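Local coordinates for hydrophilic protein, virA protein (Chromobacterium violaceum, PDB 3BO6) that probably acts as a phosphothreonine lyase effector, removing phosphate from phosphothreonine in host MAP kinases by beta-elimination, at residues 32-37 with 51-56; 38-43 with 92-97; 63-68 with 115-120. All coordinates share one frame; numbering follows the deposited sequence. Where two conformers were deposited one is given.

Contact 1: residues 32-37 with 51-56; sequences REALDA and MSQGFQ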
ATOM      1  N   ARG A  32     -14.271   0.616   9.328  1.00  6.79           N
ATOM      2  CA  ARG A  32     -14.814  -0.538  10.036  1.00  8.48           C
ATOM      3  C   ARG A  32     -13.974  -1.781   9.734  1.00  9.06           C
ATOM      4  O   ARG A  32     -13.978  -2.278   8.600  1.00  9.23           O
ATOM      5  CB  ARG A  32     -16.245  -0.795   9.582  1.00 11.55           C
ATOM      6  CG  ARG A  32     -17.227   0.266  10.012  1.00 15.66           C
ATOM      7  CD  ARG A  32     -18.555   0.055   9.313  1.00 18.35           C
ATOM      8  NE  ARG A  32     -18.476   0.457   7.912  1.00 14.24           N
ATOM      9  CZ  ARG A  32     -19.479   0.374   7.047  1.00 17.99           C
ATOM     10  NH1 ARG A  32     -20.657  -0.103   7.436  1.00 20.36           N
ATOM     11  NH2 ARG A  32     -19.313   0.782   5.796  1.00 19.31           N
ATOM     12  N   GLU A  33     -13.254  -2.289  10.726  1.00  6.99           N
ATOM     13  CA  GLU A  33     -12.427  -3.468  10.478  1.00  8.51           C
ATOM     14  C   GLU A  33     -13.251  -4.710  10.200  1.00  9.03           C
ATOM     15  O   GLU A  33     -14.339  -4.916  10.763  1.00 10.23           O
ATOM     16  CB  GLU A  33     -11.465  -3.717  11.637  1.00  7.15           C
ATOM     17  CG  GLU A  33     -10.385  -2.664  11.716  1.00  7.09           C
ATOM     18  CD  GLU A  33      -9.377  -2.940  12.790  1.00  9.91           C
ATOM     19  OE1 GLU A  33      -8.233  -2.446  12.671  1.00  8.98           O
ATOM     20  OE2 GLU A  33      -9.729  -3.630  13.767  1.00 17.72           O
ATOM     21  N   ALA A  34     -12.727  -5.540   9.313  1.00  8.24           N
ATOM     22  CA  ALA A  34     -13.330  -6.838   9.064  1.00  7.77           C
ATOM     23  C   ALA A  34     -13.031  -7.802  10.203  1.00 12.69           C
ATOM     24  O   ALA A  34     -11.872  -8.011  10.567  1.00 20.44           O
ATOM     25  CB  ALA A  34     -12.788  -7.411   7.758  1.00  9.21           C
ATOM     26  N   LEU A  35     -14.086  -8.400  10.740  1.00 16.70           N
ATOM     27  CA  LEU A  35     -13.996  -9.611  11.553  1.00 23.17           C
ATOM     28  C   LEU A  35     -14.076 -10.847  10.639  1.00 14.98           C
ATOM     29  O   LEU A  35     -14.683 -10.783   9.569  1.00 30.25           O
ATOM     30  CB  LEU A  35     -15.152  -9.634  12.553  1.00 36.10           C
ATOM     31  CG  LEU A  35     -16.592  -9.652  12.005  1.00 48.52           C
ATOM     32  CD1 LEU A  35     -16.838  -8.588  10.923  1.00 47.49           C
ATOM     33  CD2 LEU A  35     -16.999 -11.036  11.496  1.00 53.47           C
ATOM     34  N   ASP A  36     -13.462 -11.953  11.037  1.00 33.45           N
ATOM     35  CA  ASP A  36     -13.602 -13.203  10.285  1.00 35.82           C
ATOM     36  C   ASP A  36     -12.716 -13.272   9.041  1.00 29.60           C
ATOM     37  O   ASP A  36     -12.978 -14.045   8.119  1.00 36.77           O
ATOM     38  CB  ASP A  36     -15.065 -13.441   9.888  1.00 40.86           C
ATOM     39  CG  ASP A  36     -15.260 -14.748   9.144  1.00 51.99           C
ATOM     40  OD1 ASP A  36     -14.695 -15.770   9.584  1.00 56.92           O
ATOM     41  OD2 ASP A  36     -15.969 -14.751   8.115  1.00 54.21           O
ATOM     42  N   ALA A  37     -11.666 -12.467   9.021  1.00 16.32           N
ATOM     43  CA  ALA A  37     -10.715 -12.479   7.917  1.00 13.57           C
ATOM     44  C   ALA A  37      -9.842 -13.726   8.032  1.00 12.86           C
ATOM     45  O   ALA A  37      -9.784 -14.335   9.102  1.00 12.26           O
ATOM     46  CB  ALA A  37      -9.862 -11.214   7.957  1.00 14.85           C
ATOM     47  N   MET A  51     -12.063 -16.754  -1.184  1.00 12.13           N
ATOM     48  CA  MET A  51     -12.673 -15.436  -0.978  1.00 12.94           C
ATOM     49  C   MET A  51     -12.796 -15.098   0.502  1.00 11.62           C
ATOM     50  O   MET A  51     -13.078 -15.973   1.335  1.00 14.81           O
ATOM     51  CB  MET A  51     -14.093 -15.387  -1.557  1.00 16.97           C
ATOM     52  CG  MET A  51     -14.218 -15.574  -3.045  1.00 16.05           C
ATOM     53  SD  MET A  51     -13.718 -14.113  -3.975  1.00 20.02           S
ATOM     54  CE  MET A  51     -14.611 -12.786  -3.161  1.00 14.14           C
ATOM     55  N   SER A  52     -12.609 -13.820   0.823  1.00 10.67           N
ATOM     56  CA  SER A  52     -12.970 -13.306   2.141  1.00 10.02           C
ATOM     57  C   SER A  52     -13.312 -11.829   2.034  1.00 11.23           C
ATOM     58  O   SER A  52     -12.557 -11.065   1.430  1.00 10.48           O
ATOM     59  CB  SER A  52     -11.839 -13.517   3.139  1.00 15.85           C
ATOM     60  OG  SER A  52     -12.239 -13.065   4.429  1.00 16.90           O
ATOM     61  N   GLN A  53     -14.446 -11.437   2.608  1.00 11.19           N
ATOM     62  CA  GLN A  53     -14.867 -10.037   2.651  1.00  9.22           C
ATOM     63  C   GLN A  53     -14.910  -9.379   1.277  1.00  7.95           C
ATOM     64  O   GLN A  53     -14.627  -8.187   1.139  1.00  9.56           O
ATOM     65  CB  GLN A  53     -13.957  -9.240   3.589  1.00 13.50           C
ATOM     66  CG  GLN A  53     -13.979  -9.755   5.032  1.00 20.48           C
ATOM     67  CD  GLN A  53     -15.246  -9.363   5.765  1.00 23.62           C
ATOM     68  OE1 GLN A  53     -16.032  -8.551   5.275  1.00 25.65           O
ATOM     69  NE2 GLN A  53     -15.450  -9.932   6.947  1.00 26.50           N
ATOM     70  N   GLY A  54     -15.242 -10.157   0.254  1.00  9.29           N
ATOM     71  CA  GLY A  54     -15.309  -9.611  -1.094  1.00 10.48           C
ATOM     72  C   GLY A  54     -13.974  -9.471  -1.809  1.00  8.85           C
ATOM     73  O   GLY A  54     -13.927  -8.965  -2.936  1.00 11.21           O
ATOM     74  N   PHE A  55     -12.895  -9.930  -1.171  1.00  8.50           N
ATOM     75  CA  PHE A  55     -11.576  -9.971  -1.796  1.00  6.75           C
ATOM     76  C   PHE A  55     -11.318 -11.390  -2.325  1.00  7.36           C
ATOM     77  O   PHE A  55     -11.495 -12.372  -1.597  1.00  9.26           O
ATOM     78  CB  PHE A  55     -10.481  -9.594  -0.776  1.00  7.23           C
ATOM     79  CG  PHE A  55     -10.377  -8.118  -0.483  1.00  5.04           C
ATOM     80  CD1 PHE A  55     -11.264  -7.492   0.388  1.00  6.47           C
ATOM     81  CD2 PHE A  55      -9.377  -7.351  -1.068  1.00  9.27           C
ATOM     82  CE1 PHE A  55     -11.149  -6.123   0.650  1.00  6.38           C
ATOM     83  CE2 PHE A  55      -9.257  -6.007  -0.802  1.00  7.69           C
ATOM     84  CZ  PHE A  55     -10.140  -5.383   0.046  1.00  6.72           C
ATOM     85  N   GLN A  56     -10.940 -11.497  -3.595  1.00  6.85           N
ATOM     86  CA  GLN A  56     -10.455 -12.748  -4.164  1.00  6.70           C
ATOM     87  C   GLN A  56      -9.042 -12.998  -3.664  1.00  8.02           C
ATOM     88  O   GLN A  56      -8.203 -12.093  -3.701  1.00  9.76           O
ATOM     89  CB  GLN A  56     -10.449 -12.649  -5.688  1.00  9.06           C
ATOM     90  CG  GLN A  56     -11.821 -12.363  -6.295  1.00 18.58           C
ATOM     91  CD  GLN A  56     -11.820 -12.348  -7.816  1.00 32.72           C
ATOM     92  OE1 GLN A  56     -12.866 -12.224  -8.447  1.00 36.96           O
ATOM     93  NE2 GLN A  56     -10.645 -12.481  -8.408  1.00 42.44           N
TER
HETATM   94  O   HOH W   1     -13.442 -15.635   5.247  1.00 36.94           O
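The carboxamide of Q53 meets the side chain of A34 through one of its flat faces: A34 CB sits over Q53 CD at 3.7 Å, lying almost straight above the amide plane. At the nitrogen end of the same group is L35 O, 2.9 Å from Q53 NE2, a weak bond because the N-H points well aside of the oxygen (116° at the hydrogen). L35 O is displaced to the same side of the plane as A34 CB, so the loop approaches the amide from one side. The bend at chi2 (-75°) folds Q53 CD back, and the amide beyond it reaches the 32-37 loop. Q53 and G54 are the two central residues of a type I' turn that closes a two-residue beta hairpin between strands 49-52 and 55-59. Its paired backbone bonds are F55 N to S52 O at 2.9 Å and S52 N to F55 O at 3.0 Å. At the first residue of the turn, S52 OG stands anti to its backbone N (chi1 -177°) and approaches A37 CA to 3.9 Å. A water 3.0 Å from S52 OG donates weakly to D36 O, joining strand and loop without a direct bond between those two oxygens. Earlier in the loop, A34 pairs through its backbone with G102 of helix 93-104, while R32 and E33 form salt bridges with D108 and R165.

Contact 2: residues 38-43 with 92-97; sequences PDYSGM and QVPQAF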
ATOM      1  N   PRO A  38      -9.160 -14.116   6.941  1.00 11.98           N
ATOM      2  CA  PRO A  38      -8.231 -15.242   7.043  1.00 10.00           C
ATOM      3  C   PRO A  38      -7.087 -14.891   7.987  1.00  8.84           C
ATOM      4  O   PRO A  38      -6.826 -13.695   8.216  1.00 10.01           O
ATOM      5  CB  PRO A  38      -7.678 -15.378   5.608  1.00 13.96           C
ATOM      6  CG  PRO A  38      -8.632 -14.652   4.747  1.00 17.62           C
ATOM      7  CD  PRO A  38      -9.208 -13.559   5.579  1.00 11.84           C
ATOM      8  N   ASP A  39      -6.409 -15.891   8.544  1.00 10.61           N
ATOM      9  CA  ASP A  39      -5.118 -15.595   9.150  1.00 10.11           C
ATOM     10  C   ASP A  39      -4.012 -15.820   8.120  1.00  9.79           C
ATOM     11  O   ASP A  39      -4.285 -16.190   6.975  1.00  8.56           O
ATOM     12  CB  ASP A  39      -4.886 -16.343  10.479  1.00 11.55           C
ATOM     13  CG  ASP A  39      -4.758 -17.846  10.313  1.00 11.88           C
ATOM     14  OD1 ASP A  39      -4.745 -18.343   9.172  1.00 12.28           O
ATOM     15  OD2 ASP A  39      -4.677 -18.522  11.360  1.00 16.45           O
ATOM     16  N   TYR A  40      -2.768 -15.578   8.520  1.00  8.94           N
ATOM     17  CA  TYR A  40      -1.669 -15.604   7.564  1.00  6.35           C
ATOM     18  C   TYR A  40      -1.520 -16.990   6.925  1.00  8.15           C
ATOM     19  O   TYR A  40      -1.454 -17.120   5.693  1.00  6.92           O
ATOM     20  CB  TYR A  40      -0.369 -15.192   8.250  1.00  8.02           C
ATOM     21  CG  TYR A  40       0.821 -15.192   7.317  1.00  8.33           C
ATOM     22  CD1 TYR A  40       0.988 -14.198   6.375  1.00  7.75           C
ATOM     23  CD2 TYR A  40       1.771 -16.197   7.384  1.00  9.20           C
ATOM     24  CE1 TYR A  40       2.089 -14.191   5.530  1.00  7.29           C
ATOM     25  CE2 TYR A  40       2.872 -16.203   6.543  1.00  8.47           C
ATOM     26  CZ  TYR A  40       3.021 -15.204   5.618  1.00  6.55           C
ATOM     27  OH  TYR A  40       4.107 -15.216   4.761  1.00  8.01           O
ATOM     28  N   SER A  41      -1.449 -18.018   7.772  1.00  8.94           N
ATOM     29  CA  SER A  41      -1.262 -19.381   7.290  0.50  9.17           C
ATOM     30  C   SER A  41      -2.438 -19.833   6.416  1.00  7.70           C
ATOM     31  O   SER A  41      -2.246 -20.543   5.438  1.00 10.59           O
ATOM     32  CB  SER A  41      -1.060 -20.338   8.465  0.50 11.84           C
ATOM     33  OG  SER A  41      -0.799 -21.648   7.996  0.50 12.58           O
ATOM     34  N   GLY A  42      -3.646 -19.401   6.759  1.00  8.51           N
ATOM     35  CA  GLY A  42      -4.822 -19.711   5.963  1.00 12.81           C
ATOM     36  C   GLY A  42      -4.790 -19.064   4.593  1.00 12.31           C
ATOM     37  O   GLY A  42      -5.144 -19.678   3.578  1.00 13.48           O
ATOM     38  N   MET A  43      -4.377 -17.806   4.554  1.00  9.49           N
ATOM     39  CA  MET A  43      -4.277 -17.164   3.261  0.50  9.40           C
ATOM     40  C   MET A  43      -3.310 -17.908   2.331  1.00 11.96           C
ATOM     41  O   MET A  43      -3.522 -17.933   1.110  1.00 10.48           O
ATOM     42  CB  MET A  43      -3.916 -15.691   3.381  0.50 11.35           C
ATOM     43  CG  MET A  43      -3.947 -15.008   2.035  0.50 11.22           C
ATOM     44  SD  MET A  43      -4.113 -13.231   2.147  0.50  8.71           S
ATOM     45  CE  MET A  43      -4.120 -12.831   0.406  0.50  4.45           C
ATOM     46  N   GLN A  92       8.197 -11.589  12.192  1.00  8.50           N
ATOM     47  CA  GLN A  92       6.903 -11.132  12.713  1.00  7.38           C
ATOM     48  C   GLN A  92       5.810 -10.959  11.639  1.00  6.20           C
ATOM     49  O   GLN A  92       4.750 -10.413  11.915  1.00  8.39           O
ATOM     50  CB  GLN A  92       7.080  -9.824  13.504  1.00  9.97           C
ATOM     51  CG  GLN A  92       7.925 -10.005  14.772  1.00 10.67           C
ATOM     52  CD  GLN A  92       8.187  -8.714  15.517  1.00 16.98           C
ATOM     53  OE1 GLN A  92       7.654  -7.670  15.168  1.00 17.95           O
ATOM     54  NE2 GLN A  92       9.040  -8.777  16.534  1.00 25.70           N
ATOM     55  N   VAL A  93       6.051 -11.440  10.428  1.00  8.76           N
ATOM     56  CA  VAL A  93       5.049 -11.276   9.376  1.00  7.37           C
ATOM     57  C   VAL A  93       3.663 -11.861   9.711  1.00  8.20           C
ATOM     58  O   VAL A  93       2.658 -11.203   9.502  1.00  8.92           O
ATOM     59  CB  VAL A  93       5.581 -11.751   8.007  1.00  8.51           C
ATOM     60  CG1 VAL A  93       4.502 -11.658   6.962  1.00  9.61           C
ATOM     61  CG2 VAL A  93       6.774 -10.896   7.604  1.00 11.04           C
ATOM     62  N   PRO A  94       3.593 -13.100  10.236  1.00  9.40           N
ATOM     63  CA  PRO A  94       2.255 -13.601  10.566  1.00  7.68           C
ATOM     64  C   PRO A  94       1.536 -12.729  11.604  1.00  8.64           C
ATOM     65  O   PRO A  94       0.333 -12.508  11.475  1.00 10.10           O
ATOM     66  CB  PRO A  94       2.533 -15.016  11.109  1.00 10.54           C
ATOM     67  CG  PRO A  94       3.783 -15.410  10.451  1.00 10.73           C
ATOM     68  CD  PRO A  94       4.616 -14.146  10.382  1.00 12.71           C
ATOM     69  N   GLN A  95       2.255 -12.246  12.619  1.00  7.71           N
ATOM     70  CA  GLN A  95       1.670 -11.356  13.614  1.00  9.75           C
ATOM     71  C   GLN A  95       1.250 -10.014  13.005  1.00  8.54           C
ATOM     72  O   GLN A  95       0.222  -9.449  13.376  1.00  7.47           O
ATOM     73  CB  GLN A  95       2.650 -11.097  14.767  1.00 10.07           C
ATOM     74  CG  GLN A  95       3.034 -12.315  15.565  1.00 19.18           C
ATOM     75  CD  GLN A  95       4.348 -12.912  15.108  1.00 21.65           C
ATOM     76  OE1 GLN A  95       4.512 -13.272  13.946  1.00 17.27           O
ATOM     77  NE2 GLN A  95       5.299 -13.018  16.033  1.00 28.97           N
ATOM     78  N   ALA A  96       2.050  -9.486  12.076  1.00  6.71           N
ATOM     79  CA  ALA A  96       1.699  -8.247  11.388  1.00  5.42           C
ATOM     80  C   ALA A  96       0.446  -8.441  10.549  1.00  7.50           C
ATOM     81  O   ALA A  96      -0.447  -7.595  10.544  1.00  6.12           O
ATOM     82  CB  ALA A  96       2.848  -7.764  10.526  1.00  8.08           C
ATOM     83  N   PHE A  97       0.375  -9.570   9.856  1.00  8.40           N
ATOM     84  CA  PHE A  97      -0.818  -9.884   9.083  1.00  5.81           C
ATOM     85  C   PHE A  97      -2.063  -9.898   9.991  1.00  7.29           C
ATOM     86  O   PHE A  97      -3.113  -9.333   9.649  1.00  7.57           O
ATOM     87  CB  PHE A  97      -0.643 -11.232   8.359  1.00  8.00           C
ATOM     88  CG  PHE A  97      -1.762 -11.553   7.404  1.00  5.75           C
ATOM     89  CD1 PHE A  97      -1.618 -11.297   6.052  1.00  7.76           C
ATOM     90  CD2 PHE A  97      -2.950 -12.122   7.862  1.00  6.57           C
ATOM     91  CE1 PHE A  97      -2.640 -11.586   5.167  1.00  6.96           C
ATOM     92  CE2 PHE A  97      -3.988 -12.419   6.975  1.00  6.41           C
ATOM     93  CZ  PHE A  97      -3.827 -12.161   5.627  1.00  8.01           C
TER
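Y40 and F97 form the dense part of this contact, as an offset edge-to-face pair with ring centroids 5.8 Å apart and planes at 67°. The Y40 ring turns its edge to F97, with Y40 CD1 at 3.9 Å from F97 CD1, while Y40 CA lies over the F97 face, 4.0 Å from the ring centroid, in a CH-pi contact. CG of Y40 is anti to the backbone N (chi1 -180°), which points it at the first turn of the 93-97 helix; in the ring beyond, CD1 faces F97 and CD2 faces P94. P38 O comes to the F97 edge, in the ring plane, 3.4 Å from CE2. In one of the two M43 conformers, SD makes a Met-aromatic contact at another part of that edge, 3.7 Å from F97 CZ. V93 CG1 touches Y40 CE1 at 3.8 Å, and the Y40 hydroxyl continues inward to hydrogen bonds with T117 O and M119 N. The solvent side is much thinner. P94 is exposed and lays CG against Y40 CD2, and D39 turns away, toward the start of the helix that follows it, where OD1 accepts from G42 N at 2.9 Å. That is a capping bond, D39 being the N-cap of the short helix 40-44, which lies with the first turn of helix 93-104 against the antiparallel sheet of this alpha/beta fold.

Contact 3: residues 63-68 with 115-120; sequences DVFMHA and KVTDME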
ATOM      1  N   ASP A  63       4.752 -17.713  -7.831  1.00 33.83           N
ATOM      2  CA  ASP A  63       5.608 -16.678  -7.246  1.00 29.76           C
ATOM      3  C   ASP A  63       5.560 -16.827  -5.736  1.00 19.04           C
ATOM      4  O   ASP A  63       4.958 -17.776  -5.215  1.00 21.19           O
ATOM      5  CB  ASP A  63       5.166 -15.272  -7.681  1.00 36.22           C
ATOM      6  CG  ASP A  63       6.319 -14.248  -7.714  1.00 39.58           C
ATOM      7  OD1 ASP A  63       6.278 -13.354  -8.586  1.00 49.35           O
ATOM      8  OD2 ASP A  63       7.249 -14.303  -6.879  1.00 27.28           O
ATOM      9  N   VAL A  64       6.181 -15.889  -5.039  1.00 18.51           N
ATOM     10  CA  VAL A  64       6.355 -16.000  -3.605  1.00  9.38           C
ATOM     11  C   VAL A  64       5.449 -15.043  -2.817  1.00  6.39           C
ATOM     12  O   VAL A  64       5.765 -14.681  -1.704  1.00  8.37           O
ATOM     13  CB  VAL A  64       7.838 -15.818  -3.209  1.00 18.59           C
ATOM     14  CG1 VAL A  64       8.708 -16.836  -3.951  1.00 19.78           C
ATOM     15  CG2 VAL A  64       8.314 -14.407  -3.482  1.00 16.94           C
ATOM     16  N   PHE A  65       4.310 -14.677  -3.388  1.00  7.62           N
ATOM     17  CA  PHE A  65       3.369 -13.805  -2.677  1.00  5.60           C
ATOM     18  C   PHE A  65       2.003 -14.453  -2.587  1.00 10.84           C
ATOM     19  O   PHE A  65       1.686 -15.394  -3.327  1.00 12.35           O
ATOM     20  CB  PHE A  65       3.243 -12.461  -3.401  1.00  8.88           C
ATOM     21  CG  PHE A  65       4.541 -11.689  -3.514  1.00  8.73           C
ATOM     22  CD1 PHE A  65       4.996 -10.895  -2.471  1.00  8.95           C
ATOM     23  CD2 PHE A  65       5.294 -11.754  -4.683  1.00 11.61           C
ATOM     24  CE1 PHE A  65       6.189 -10.188  -2.568  1.00  9.98           C
ATOM     25  CE2 PHE A  65       6.482 -11.033  -4.799  1.00 12.48           C
ATOM     26  CZ  PHE A  65       6.931 -10.254  -3.745  1.00 13.27           C
ATOM     27  N   MET A  66       1.208 -13.963  -1.651  1.00  7.00           N
ATOM     28  CA  MET A  66      -0.214 -14.267  -1.588  1.00  6.60           C
ATOM     29  C   MET A  66      -0.954 -12.974  -1.895  1.00  6.79           C
ATOM     30  O   MET A  66      -0.567 -11.902  -1.409  1.00  9.58           O
ATOM     31  CB  MET A  66      -0.613 -14.826  -0.223  1.00 11.02           C
ATOM     32  CG  MET A  66       0.195 -16.052   0.150  1.00 18.75           C
ATOM     33  SD  MET A  66       1.262 -15.723   1.545  1.00 29.30           S
ATOM     34  CE  MET A  66      -0.005 -15.283   2.706  1.00 12.39           C
ATOM     35  N   HIS A  67      -1.992 -13.059  -2.718  1.00  6.02           N
ATOM     36  CA  HIS A  67      -2.614 -11.872  -3.300  1.00  6.86           C
ATOM     37  C   HIS A  67      -4.065 -11.733  -2.865  1.00  6.33           C
ATOM     38  O   HIS A  67      -4.784 -12.718  -2.741  1.00  7.25           O
ATOM     39  CB  HIS A  67      -2.600 -11.980  -4.825  1.00  9.47           C
ATOM     40  CG  HIS A  67      -1.256 -12.295  -5.403  1.00 11.09           C
ATOM     41  ND1 HIS A  67      -0.424 -11.321  -5.908  1.00 13.56           N
ATOM     42  CD2 HIS A  67      -0.599 -13.470  -5.557  1.00 13.88           C
ATOM     43  CE1 HIS A  67       0.688 -11.879  -6.352  1.00 13.53           C
ATOM     44  NE2 HIS A  67       0.607 -13.181  -6.153  1.00 14.10           N
ATOM     45  N   ALA A  68      -4.510 -10.488  -2.726  1.00  6.42           N
ATOM     46  CA  ALA A  68      -5.894 -10.177  -2.451  1.00  5.98           C
ATOM     47  C   ALA A  68      -6.315  -9.046  -3.372  1.00  6.25           C
ATOM     48  O   ALA A  68      -5.608  -8.036  -3.482  1.00  8.33           O
ATOM     49  CB  ALA A  68      -6.050  -9.743  -0.995  1.00  6.95           C
ATOM     50  N   LYS A 115      -0.654  -7.502  -1.729  1.00  5.11           N
ATOM     51  CA  LYS A 115      -0.017  -8.848  -1.580  1.00  5.68           C
ATOM     52  C   LYS A 115       0.900  -8.770  -0.380  1.00  6.10           C
ATOM     53  O   LYS A 115       1.073  -7.701   0.124  1.00  6.94           O
ATOM     54  CB  LYS A 115       0.697  -9.273  -2.858  1.00  7.09           C
ATOM     55  CG  LYS A 115       1.926  -8.479  -3.209  1.00  6.87           C
ATOM     56  CD  LYS A 115       2.360  -8.895  -4.613  1.00 13.31           C
ATOM     57  CE  LYS A 115       3.714  -8.355  -4.965  1.00 19.91           C
ATOM     58  NZ  LYS A 115       4.023  -8.752  -6.385  1.00 19.47           N
ATOM     59  N   VAL A 116       1.134  -9.975   0.159  0.70  3.92           N
ATOM     60  CA  VAL A 116       2.032 -10.228   1.268  0.70  5.16           C
ATOM     61  C   VAL A 116       2.990 -11.353   0.886  0.70  6.41           C
ATOM     62  O   VAL A 116       2.602 -12.311   0.219  0.70  4.50           O
ATOM     63  CB  VAL A 116       1.254 -10.559   2.582  0.70  5.59           C
ATOM     64  CG1 VAL A 116       0.463 -11.857   2.450  0.70  4.79           C
ATOM     65  CG2 VAL A 116       2.187 -10.609   3.765  0.70  7.08           C
ATOM     66  N   THR A 117       4.242 -11.247   1.304  1.00  4.93           N
ATOM     67  CA  THR A 117       5.205 -12.232   0.879  1.00  5.63           C
ATOM     68  C   THR A 117       4.893 -13.522   1.625  1.00  5.34           C
ATOM     69  O   THR A 117       4.501 -13.504   2.806  1.00  6.80           O
ATOM     70  CB  THR A 117       6.566 -11.745   1.412  1.00  4.94           C
ATOM     71  OG1 THR A 117       6.858 -10.466   0.838  1.00  5.53           O
ATOM     72  CG2 THR A 117       7.709 -12.737   1.091  1.00  5.62           C
ATOM     73  N   ASP A 118       5.079 -14.640   0.934  1.00  6.03           N
ATOM     74  CA  ASP A 118       5.016 -15.957   1.554  1.00  9.02           C
ATOM     75  C   ASP A 118       6.378 -16.260   2.160  1.00  7.00           C
ATOM     76  O   ASP A 118       7.350 -16.564   1.442  1.00  7.21           O
ATOM     77  CB  ASP A 118       4.658 -17.013   0.506  1.00  7.95           C
ATOM     78  CG  ASP A 118       4.517 -18.412   1.107  1.00 10.74           C
ATOM     79  OD1 ASP A 118       4.972 -18.616   2.252  1.00 12.30           O
ATOM     80  OD2 ASP A 118       3.953 -19.279   0.421  1.00 16.29           O
ATOM     81  N   MET A 119       6.455 -16.220   3.480  1.00  7.56           N
ATOM     82  CA  MET A 119       7.738 -16.307   4.164  1.00  9.06           C
ATOM     83  C   MET A 119       8.338 -17.713   4.130  1.00 10.55           C
ATOM     84  O   MET A 119       9.513 -17.895   4.440  1.00 12.30           O
ATOM     85  CB  MET A 119       7.599 -15.816   5.610  1.00  7.78           C
ATOM     86  CG  MET A 119       7.193 -14.331   5.711  1.00 10.13           C
ATOM     87  SD  MET A 119       8.230 -13.169   4.774  1.00  9.02           S
ATOM     88  CE  MET A 119       9.735 -13.217   5.720  1.00 10.81           C
ATOM     89  N   GLU A 120       7.532 -18.700   3.758  1.00  9.08           N
ATOM     90  CA  GLU A 120       8.041 -20.062   3.593  1.00  9.62           C
ATOM     91  C   GLU A 120       8.741 -20.277   2.252  1.00 11.53           C
ATOM     92  O   GLU A 120       9.518 -21.224   2.094  1.00 17.86           O
ATOM     93  CB  GLU A 120       6.903 -21.069   3.760  1.00 12.07           C
ATOM     94  CG  GLU A 120       6.228 -20.996   5.109  1.00 19.37           C
ATOM     95  CD  GLU A 120       7.185 -21.280   6.249  1.00 31.51           C
ATOM     96  OE1 GLU A 120       7.082 -20.598   7.290  1.00 34.09           O
ATOM     97  OE2 GLU A 120       8.042 -22.182   6.102  1.00 29.51           O
TER
HETATM   98  O   HOH W   2       4.690 -18.405  -2.847  1.00 31.16           O
HETATM   99  O   HOH W   3       3.454 -11.551  -7.703  1.00 32.21           O
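K115 lays the end of its side chain across one face of the F65 ring. CE stands over the ring centre, 3.6 Å from the centroid in a CH-pi contact, and NZ follows at 3.9 Å from the same centroid as a cation-pi contact, 23° off the ring normal. V64 CG2 covers the opposite face of the ring, toward its rim, and T117 OG1 comes to 3.5 Å from F65 CE1 while bonding to V128 O. H67 runs beside K115, pointing the same way, with its CE1 3.8 Å from K115 CD. CG of K115 sits between the backbone N and the carbonyl carbon (chi1 68°), and from there the extended chain runs on alongside H67 and over the F65 face. Beyond NZ, a water accepts from it at 3.1 Å and gives D63 OD1 a weak, long bond; a sulfate, probably from the crystallisation liquor, lies about 6 Å from the K115 side chain and may mark an anion-accepting pocket.

The antiparallel pairing of the two strands puts H67 directly across from K115 and F65 diagonal to it. M66 and V116 are the hydrogen-bonded pair: M66 N gives to V116 O at 2.9 Å, and V116 N gives to M66 O. F65 with T117 and H67 with K115 are the flanking non-hydrogen-bonded pairs. Past the strand ends D118 N continues the pairing with a nearly straight bond of 2.7 Å to V64 O. Behind the sheet the M66 side chain crosses that of D118 at about a right angle, SD on D118 CB, while D118 OD1 accepts from E120 N in an Asx turn and forms a salt bridge with R44. The pair of strands lies between 55-59 and 134-137 in the sheet, and helix 40-44 covers the M66 face.

The three contacts follow one path from the rim of the sheet inward. Contact 1 hands over directly to contact 2, since the loop 32-37 runs on into P38, whose CD lies 3.3 Å from S52 OG; their centres are 14 Å apart. Contacts 2 and 3 are the closest pair, with centres 10 Å apart, and Y40 joins them: its OH is 2.6 Å from T117 O and 2.9 Å from M119 N. Contacts 1 and 3, about 17 Å between centres, share the sheet, where F55 CD2 packs on A68 CB at 4.1 Å. The sulfate lies beside contact 3, near K115, whereas M66 and V116 point to the other side of the strands, toward contact 2.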